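Local coordinates for protein short-chain dehydrogenase/reductase SDR (Paraburkholderia phymatum, PDB 5VA8) that binds NADP in a Rossmann fold and probably catalyses NADP(H)-dependent oxidation or reduction as a short-chain dehydrogenase/reductase, at residues C21-G26 with V42-R47. Sequence-based numbering, arbitrary orientation.
Sequences CAASKG and VTIVAR. With NAP (NADP nicotinamide-adenine-dinucleotide phosphate), chain E.
Strand 41-46 lies beside strand 17-20 in the parallel sheet, with T43 hydrogen-bonded through its backbone to A18 and V20, and the C-terminal half of strand 41-46 meets the loop that leads from strand 17-20 into helix 26-37. I44 makes the first touch: its CG2 branch, anti to the carbonyl carbon, rests 4.1 Å from A23 CB, while L52 and T55 of helix 49-63 also pack on its side chain. At V45 the backbone takes over. A23 N donates to V45 O at 2.9 Å, reaching the oxygen in the carbonyl plane, and so ties the turning loop to the strand. The methyl of A46 points at the loop and lies 3.5 Å from S24 OG. That hydroxyl, set between its own backbone N and carbonyl carbon (chi1 72°), accepts a 2.7 Å hydrogen bond from NAP O3B, to which K25 N adds a weak one. Just past the strand end, R47 wraps the 2'-phosphate: its backbone N and NE both grip NAP O1X; R47 NE lies 2.7 Å from NAP O1X and R47 NH2 2.9 Å from NAP O2X. Bent at chi3 (-61°), the chain brings one guanidinium face over the N7A edge of the adenine, with NAP N7A 3.2 Å above the plane and offset toward the rim. The cofactor thus lies between ribose-holding loop and phosphate-clasping arginine after the second strand, typical of NADP-preferring Rossmann-fold SDR enzymes.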
loop_
_atom_site.group_PDB
_atom_site.type_symbol
_atom_site.label_atom_id
_atom_site.label_comp_id
_atom_site.label_asym_id
_atom_site.label_seq_id
_atom_site.Cartn_x
_atom_site.Cartn_y
_atom_site.Cartn_z
ATOM N N CYS A 21 -18.334 -20.276 7.550
ATOM C CA CYS A 21 -18.740 -20.711 6.213
ATOM C C CYS A 21 -17.695 -21.600 5.552
ATOM O O CYS A 21 -16.489 -21.390 5.704
ATOM C CB CYS A 21 -18.990 -19.498 5.317
ATOM S SG CYS A 21 -20.302 -18.430 5.904
ATOM N N ALA A 22 -18.173 -22.584 4.790
ATOM C CA ALA A 22 -17.323 -23.398 3.924
ATOM C C ALA A 22 -16.218 -24.065 4.746
ATOM O O ALA A 22 -15.017 -23.845 4.551
ATOM C CB ALA A 22 -16.770 -22.548 2.777
ATOM N N ALA A 23 -16.659 -24.901 5.687
ATOM C CA ALA A 23 -15.792 -25.232 6.813
ATOM C C ALA A 23 -15.807 -26.715 7.168
ATOM O O ALA A 23 -15.447 -27.075 8.297
ATOM C CB ALA A 23 -16.183 -24.389 8.038
ATOM N N SER A 24 -16.186 -27.599 6.244
ATOM C CA SER A 24 -15.984 -29.012 6.536
ATOM C C SER A 24 -14.548 -29.445 6.270
ATOM O O SER A 24 -14.138 -30.504 6.759
ATOM C CB SER A 24 -16.969 -29.877 5.734
ATOM O OG SER A 24 -16.654 -29.918 4.349
ATOM N N LYS A 25 -13.783 -28.639 5.527
ATOM C CA LYS A 25 -12.403 -28.939 5.164
ATOM C C LYS A 25 -11.585 -27.656 5.180
ATOM O O LYS A 25 -12.125 -26.549 5.173
ATOM C CB LYS A 25 -12.303 -29.572 3.765
ATOM C CG LYS A 25 -13.176 -30.804 3.578
ATOM C CD LYS A 25 -13.351 -31.132 2.099
ATOM C CE LYS A 25 -12.012 -31.287 1.410
ATOM N NZ LYS A 25 -12.134 -31.602 -0.047
ATOM N N GLY A 26 -10.261 -27.834 5.190
ATOM C CA GLY A 26 -9.338 -26.761 4.818
ATOM C C GLY A 26 -9.299 -25.608 5.806
ATOM O O GLY A 26 -9.416 -25.784 7.026
ATOM N N VAL A 42 -20.055 -23.349 17.393
ATOM C CA VAL A 42 -19.817 -23.102 15.975
ATOM C C VAL A 42 -20.910 -23.754 15.139
ATOM O O VAL A 42 -21.318 -24.891 15.391
ATOM C CB VAL A 42 -18.422 -23.586 15.516
ATOM C CG1 VAL A 42 -17.328 -22.729 16.167
ATOM C CG2 VAL A 42 -18.229 -25.068 15.817
ATOM N N THR A 43 -21.383 -23.012 14.145
ATOM C CA THR A 43 -22.230 -23.537 13.086
ATOM C C THR A 43 -21.372 -23.594 11.834
ATOM O O THR A 43 -20.889 -22.553 11.371
ATOM C CB THR A 43 -23.446 -22.637 12.877
ATOM O OG1 THR A 43 -24.259 -22.659 14.053
ATOM C CG2 THR A 43 -24.269 -23.106 11.681
ATOM N N ILE A 44 -21.144 -24.800 11.312
ATOM C CA ILE A 44 -20.290 -24.984 10.142
ATOM C C ILE A 44 -21.164 -25.303 8.938
ATOM O O ILE A 44 -22.164 -26.026 9.043
ATOM C CB ILE A 44 -19.202 -26.061 10.347
ATOM C CG1 ILE A 44 -19.784 -27.423 10.715
ATOM C CG2 ILE A 44 -18.204 -25.616 11.425
ATOM C CD1 ILE A 44 -18.709 -28.520 10.745
ATOM N N VAL A 45 -20.782 -24.742 7.795
ATOM C CA VAL A 45 -21.557 -24.805 6.560
ATOM C C VAL A 45 -20.701 -25.441 5.475
ATOM O O VAL A 45 -19.541 -25.049 5.285
ATOM C CB VAL A 45 -22.015 -23.402 6.119
ATOM C CG1 VAL A 45 -22.766 -23.489 4.812
ATOM C CG2 VAL A 45 -22.894 -22.742 7.201
ATOM N N ALA A 46 -21.266 -26.416 4.763
ATOM C CA ALA A 46 -20.629 -26.961 3.570
ATOM C C ALA A 46 -21.708 -27.610 2.714
ATOM O O ALA A 46 -22.811 -27.880 3.189
ATOM C CB ALA A 46 -19.527 -27.973 3.914
ATOM N N ARG A 47 -21.371 -27.874 1.451
ATOM C CA ARG A 47 -22.374 -28.409 0.535
ATOM C C ARG A 47 -22.580 -29.907 0.716
ATOM O O ARG A 47 -23.719 -30.387 0.646
ATOM C CB ARG A 47 -21.984 -28.099 -0.908
ATOM C CG ARG A 47 -22.010 -26.597 -1.218
ATOM C CD ARG A 47 -21.317 -26.286 -2.537
ATOM N NE ARG A 47 -19.911 -26.685 -2.506
ATOM C CZ ARG A 47 -19.052 -26.451 -3.493
ATOM N NH1 ARG A 47 -19.448 -25.804 -4.582
ATOM N NH2 ARG A 47 -17.795 -26.864 -3.396
HETATM P PA NAP E . -10.752 -26.672 0.675
HETATM O O1A NAP E . -9.756 -27.398 1.485
HETATM O O2A NAP E . -11.145 -27.324 -0.635
HETATM O O5B NAP E . -12.040 -26.468 1.607
HETATM C C5B NAP E . -13.182 -25.784 1.072
HETATM C C4B NAP E . -14.320 -26.008 2.028
HETATM O O4B NAP E . -15.402 -25.121 1.673
HETATM C C3B NAP E . -14.923 -27.413 2.005
HETATM O O3B NAP E . -15.448 -27.722 3.288
HETATM C C2B NAP E . -16.046 -27.254 0.983
HETATM O O2B NAP E . -16.990 -28.338 1.142
HETATM C C1B NAP E . -16.564 -25.870 1.378
HETATM N N9A NAP E . -17.276 -25.161 0.320
HETATM C C8A NAP E . -16.778 -24.800 -0.903
HETATM N N7A NAP E . -17.600 -24.072 -1.622
HETATM C C5A NAP E . -18.724 -23.955 -0.818
HETATM C C6A NAP E . -19.965 -23.315 -1.009
HETATM N N6A NAP E . -20.291 -22.641 -2.117
HETATM N N1A NAP E . -20.877 -23.400 -0.015
HETATM C C2A NAP E . -20.551 -24.072 1.098
HETATM N N3A NAP E . -19.415 -24.714 1.390
HETATM C C4A NAP E . -18.540 -24.621 0.383
HETATM O O3 NAP E . -10.245 -25.195 0.332
HETATM P PN NAP E . -9.320 -24.151 1.119
HETATM O O1N NAP E . -9.638 -24.195 2.560
HETATM O O2N NAP E . -7.925 -24.369 0.682
HETATM O O5D NAP E . -9.848 -22.790 0.472
HETATM C C5D NAP E . -10.821 -21.965 1.145
HETATM C C4D NAP E . -10.855 -20.656 0.396
HETATM O O4D NAP E . -9.566 -20.012 0.524
HETATM C C3D NAP E . -11.124 -20.761 -1.111
HETATM O O3D NAP E . -11.884 -19.643 -1.566
HETATM C C2D NAP E . -9.717 -20.709 -1.699
HETATM O O2D NAP E . -9.659 -20.267 -3.051
HETATM C C1D NAP E . -9.098 -19.686 -0.752
HETATM N N1N NAP E . -7.614 -19.710 -0.722
HETATM C C2N NAP E . -6.961 -20.871 -0.544
HETATM C C3N NAP E . -5.585 -20.877 -0.456
HETATM C C7N NAP E . -4.743 -22.098 -0.245
HETATM O O7N NAP E . -3.553 -22.080 -0.613
HETATM N N7N NAP E . -5.336 -23.201 0.204
HETATM C C4N NAP E . -4.917 -19.655 -0.478
HETATM C C5N NAP E . -5.623 -18.480 -0.675
HETATM C C6N NAP E . -6.977 -18.528 -0.813
HETATM P P2B NAP E . -18.042 -28.710 -0.021
HETATM O O1X NAP E . -19.026 -27.589 -0.078
HETATM O O2X NAP E . -17.259 -28.866 -1.326
HETATM O O3X NAP E . -18.647 -30.048 0.450
#